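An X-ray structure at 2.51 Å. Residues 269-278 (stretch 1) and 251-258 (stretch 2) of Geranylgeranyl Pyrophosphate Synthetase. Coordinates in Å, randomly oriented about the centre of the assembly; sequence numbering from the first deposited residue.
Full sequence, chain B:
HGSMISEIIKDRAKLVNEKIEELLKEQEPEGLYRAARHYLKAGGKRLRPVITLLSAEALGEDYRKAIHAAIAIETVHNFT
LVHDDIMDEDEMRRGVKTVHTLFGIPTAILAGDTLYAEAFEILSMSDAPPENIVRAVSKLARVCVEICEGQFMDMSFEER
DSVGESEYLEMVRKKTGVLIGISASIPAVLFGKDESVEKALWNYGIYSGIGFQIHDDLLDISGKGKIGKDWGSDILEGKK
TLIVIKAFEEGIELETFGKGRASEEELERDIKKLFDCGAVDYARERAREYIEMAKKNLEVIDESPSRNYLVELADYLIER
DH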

# COMPACT_ATOMS: atom_id res chain seq x y z
N ARG B 269 1.11 -18.25 -38.27
CA ARG B 269 0.12 -17.67 -39.18
C ARG B 269 -0.62 -16.51 -38.52
O ARG B 269 -1.02 -15.56 -39.20
CB ARG B 269 -0.86 -18.75 -39.68
CG ARG B 269 -2.06 -19.07 -38.77
CD ARG B 269 -2.93 -20.23 -39.32
NE ARG B 269 -2.27 -21.54 -39.26
CZ ARG B 269 -1.54 -22.07 -40.25
NH1 ARG B 269 -1.36 -21.40 -41.38
NH2 ARG B 269 -0.98 -23.27 -40.10
N ASP B 270 -0.79 -16.57 -37.19
CA ASP B 270 -1.42 -15.47 -36.47
C ASP B 270 -0.48 -14.27 -36.36
O ASP B 270 -0.91 -13.13 -36.53
CB ASP B 270 -1.87 -15.95 -35.08
CG ASP B 270 -3.13 -16.83 -35.14
OD1 ASP B 270 -3.21 -17.72 -36.02
OD2 ASP B 270 -4.03 -16.60 -34.31
N ILE B 271 0.81 -14.52 -36.08
CA ILE B 271 1.80 -13.45 -36.14
C ILE B 271 1.90 -12.90 -37.56
O ILE B 271 1.96 -11.68 -37.76
CB ILE B 271 3.18 -13.96 -35.65
CG1 ILE B 271 3.16 -14.29 -34.15
CG2 ILE B 271 4.26 -12.93 -35.97
CD1 ILE B 271 4.52 -14.69 -33.60
N LYS B 272 1.92 -13.81 -38.55
CA LYS B 272 1.98 -13.42 -39.95
C LYS B 272 0.86 -12.45 -40.29
O LYS B 272 1.10 -11.35 -40.81
CB LYS B 272 1.90 -14.66 -40.85
N LYS B 273 -0.38 -12.83 -39.98
CA LYS B 273 -1.51 -11.92 -40.12
C LYS B 273 -1.15 -10.54 -39.58
O LYS B 273 -1.25 -9.54 -40.29
CB LYS B 273 -2.73 -12.50 -39.40
N LEU B 274 -0.63 -10.50 -38.35
CA LEU B 274 -0.55 -9.24 -37.61
C LEU B 274 0.39 -8.24 -38.28
O LEU B 274 0.07 -7.04 -38.37
CB LEU B 274 -0.12 -9.53 -36.17
CG LEU B 274 -0.68 -8.57 -35.12
CD1 LEU B 274 -0.56 -9.15 -33.71
CD2 LEU B 274 0.02 -7.23 -35.21
N PHE B 275 1.54 -8.70 -38.76
CA PHE B 275 2.42 -7.82 -39.52
C PHE B 275 1.70 -7.24 -40.73
O PHE B 275 1.68 -6.02 -40.93
CB PHE B 275 3.67 -8.58 -39.95
CG PHE B 275 4.79 -8.49 -38.97
CD1 PHE B 275 5.19 -9.60 -38.24
CD2 PHE B 275 5.45 -7.29 -38.77
CE1 PHE B 275 6.23 -9.51 -37.34
CE2 PHE B 275 6.50 -7.19 -37.87
CZ PHE B 275 6.89 -8.30 -37.16
N ASP B 276 1.07 -8.11 -41.53
CA ASP B 276 0.41 -7.75 -42.78
C ASP B 276 -0.91 -7.01 -42.59
O ASP B 276 -1.42 -6.45 -43.56
CB ASP B 276 0.13 -9.00 -43.63
CG ASP B 276 1.39 -9.82 -43.91
OD1 ASP B 276 1.37 -11.04 -43.64
OD2 ASP B 276 2.38 -9.25 -44.41
N CYS B 277 -1.49 -7.02 -41.39
CA CYS B 277 -2.74 -6.31 -41.15
C CYS B 277 -2.65 -4.84 -41.50
O CYS B 277 -3.64 -4.23 -41.93
CB CYS B 277 -3.16 -6.43 -39.69
SG CYS B 277 -3.49 -8.09 -39.17
N GLY B 278 -1.47 -4.27 -41.34
CA GLY B 278 -1.44 -2.85 -41.07
C GLY B 278 -1.75 -2.67 -39.60
O GLY B 278 -2.61 -1.87 -39.22
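Stretch 2 (251-258) GIELETFG

What kind of backbone does stretch 2 bring to the helix of stretch 1? It has no regular helix or strand: Ile252, Glu253 and Leu254 run extended, and from Glu255 onward the chain bends into a turn. Stretch 1 is helical from Arg269, continuing a helix that begins earlier in the chain, and the two segments run in opposite senses. Asp270 is matched with Leu254, CA to CA 5.8 Å, whereas seven residues further along Cys277 is matched with Ile252, CA to CA 7.4 Å. The later part of stretch 2 therefore lies by the earlier part of stretch 1. The contact is modest, burying 329 Å² with both sides summed.

What joins the start of stretch 1 to the turn? Asp270 does, with its CA-to-CB bond directed toward stretch 2 and its chi1 in the m well. Its carboxylate meets the backbone where the chain bends, and Thr256 N donates a hydrogen bond to Asp270 OD2 at 2.4 Å, very short for such a pair. Glu255 N is also near, 2.6 Å from Asp270 OD2, but the angle is too poor for a hydrogen bond. The carboxylate is packed by carbon as well: Asp270 OD2 lies 3.2 Å from both Leu254 CG and Thr256 CG2, and Asp270 OD1 lies 3.2 Å from Glu255 CB. The CA-to-CB bond of Leu254 points sideways relative to stretch 1, yet the end of its side chain comes nearer to the helix. Asp270 is buried, and it has the largest area covered by the other stretch of any residue here.

Which residue comes next along the same side of the helix? Ile271 points away, and Lys272 is out of reach. Lys273 returns toward stretch 2, its CB 4.1 Å from Ile252 CG2. Its side chain is not modelled beyond CB, so this approach describes only the base of the residue. The spacing follows the helical repeat, in which Lys273 N bonds to Arg269 O at 2.9 Å and Leu274 N to Asp270 O at 3.2 Å.

Where does the contact finish? It finishes at Cys277, four residues beyond Lys273, which again directs its CA-to-CB bond toward stretch 2. Cys277 SG packs against Ile252 CG1 at 3.4 Å, an apolar contact, so Ile252 touches both Lys273 and Cys277. Gly278 then leaves helical angles with a positive phi, a conformation that would jam a CB against the preceding carbonyl oxygen, and it makes no contact with stretch 2.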

# COMPACT_ATOMS: atom_id res chain seq x y z
N GLY B 251 -11.05 -6.37 -38.15
CA GLY B 251 -11.70 -7.67 -38.30
C GLY B 251 -10.80 -8.83 -38.63
O GLY B 251 -11.22 -9.75 -39.35
N ILE B 252 -9.57 -8.84 -38.12
CA ILE B 252 -8.60 -9.88 -38.46
C ILE B 252 -8.90 -11.13 -37.64
O ILE B 252 -8.68 -11.15 -36.43
CB ILE B 252 -7.16 -9.41 -38.24
CG1 ILE B 252 -6.86 -8.24 -39.16
CG2 ILE B 252 -6.20 -10.56 -38.47
CD1 ILE B 252 -6.63 -8.62 -40.61
N GLU B 253 -9.39 -12.18 -38.31
CA GLU B 253 -9.62 -13.46 -37.66
C GLU B 253 -8.30 -14.03 -37.14
O GLU B 253 -7.38 -14.30 -37.91
CB GLU B 253 -10.27 -14.43 -38.65
N LEU B 254 -8.22 -14.20 -35.82
CA LEU B 254 -6.97 -14.57 -35.16
C LEU B 254 -7.14 -15.93 -34.51
O LEU B 254 -7.86 -16.06 -33.51
CB LEU B 254 -6.57 -13.52 -34.14
CG LEU B 254 -5.07 -13.61 -33.88
CD1 LEU B 254 -4.34 -13.50 -35.21
CD2 LEU B 254 -4.65 -12.53 -32.92
N GLU B 255 -6.45 -16.92 -35.05
CA GLU B 255 -6.73 -18.32 -34.76
C GLU B 255 -6.26 -18.75 -33.37
O GLU B 255 -6.86 -19.65 -32.77
CB GLU B 255 -6.09 -19.21 -35.82
N THR B 256 -5.21 -18.14 -32.83
CA THR B 256 -4.59 -18.68 -31.63
C THR B 256 -4.63 -17.70 -30.46
O THR B 256 -3.90 -17.87 -29.48
CB THR B 256 -3.17 -19.13 -31.95
OG1 THR B 256 -2.72 -20.08 -30.98
CG2 THR B 256 -2.19 -17.93 -32.00
N PHE B 257 -5.52 -16.71 -30.52
CA PHE B 257 -5.52 -15.66 -29.51
C PHE B 257 -5.92 -16.17 -28.14
O PHE B 257 -5.41 -15.68 -27.12
CB PHE B 257 -6.45 -14.53 -29.95
CG PHE B 257 -6.35 -13.31 -29.08
CD1 PHE B 257 -5.14 -12.65 -28.95
CD2 PHE B 257 -7.45 -12.84 -28.39
CE1 PHE B 257 -5.03 -11.53 -28.14
CE2 PHE B 257 -7.35 -11.71 -27.59
CZ PHE B 257 -6.14 -11.05 -27.46
N GLY B 258 -6.82 -17.14 -28.06
CA GLY B 258 -7.29 -17.53 -26.74
C GLY B 258 -6.55 -18.71 -26.15
O GLY B 258 -6.42 -18.81 -24.92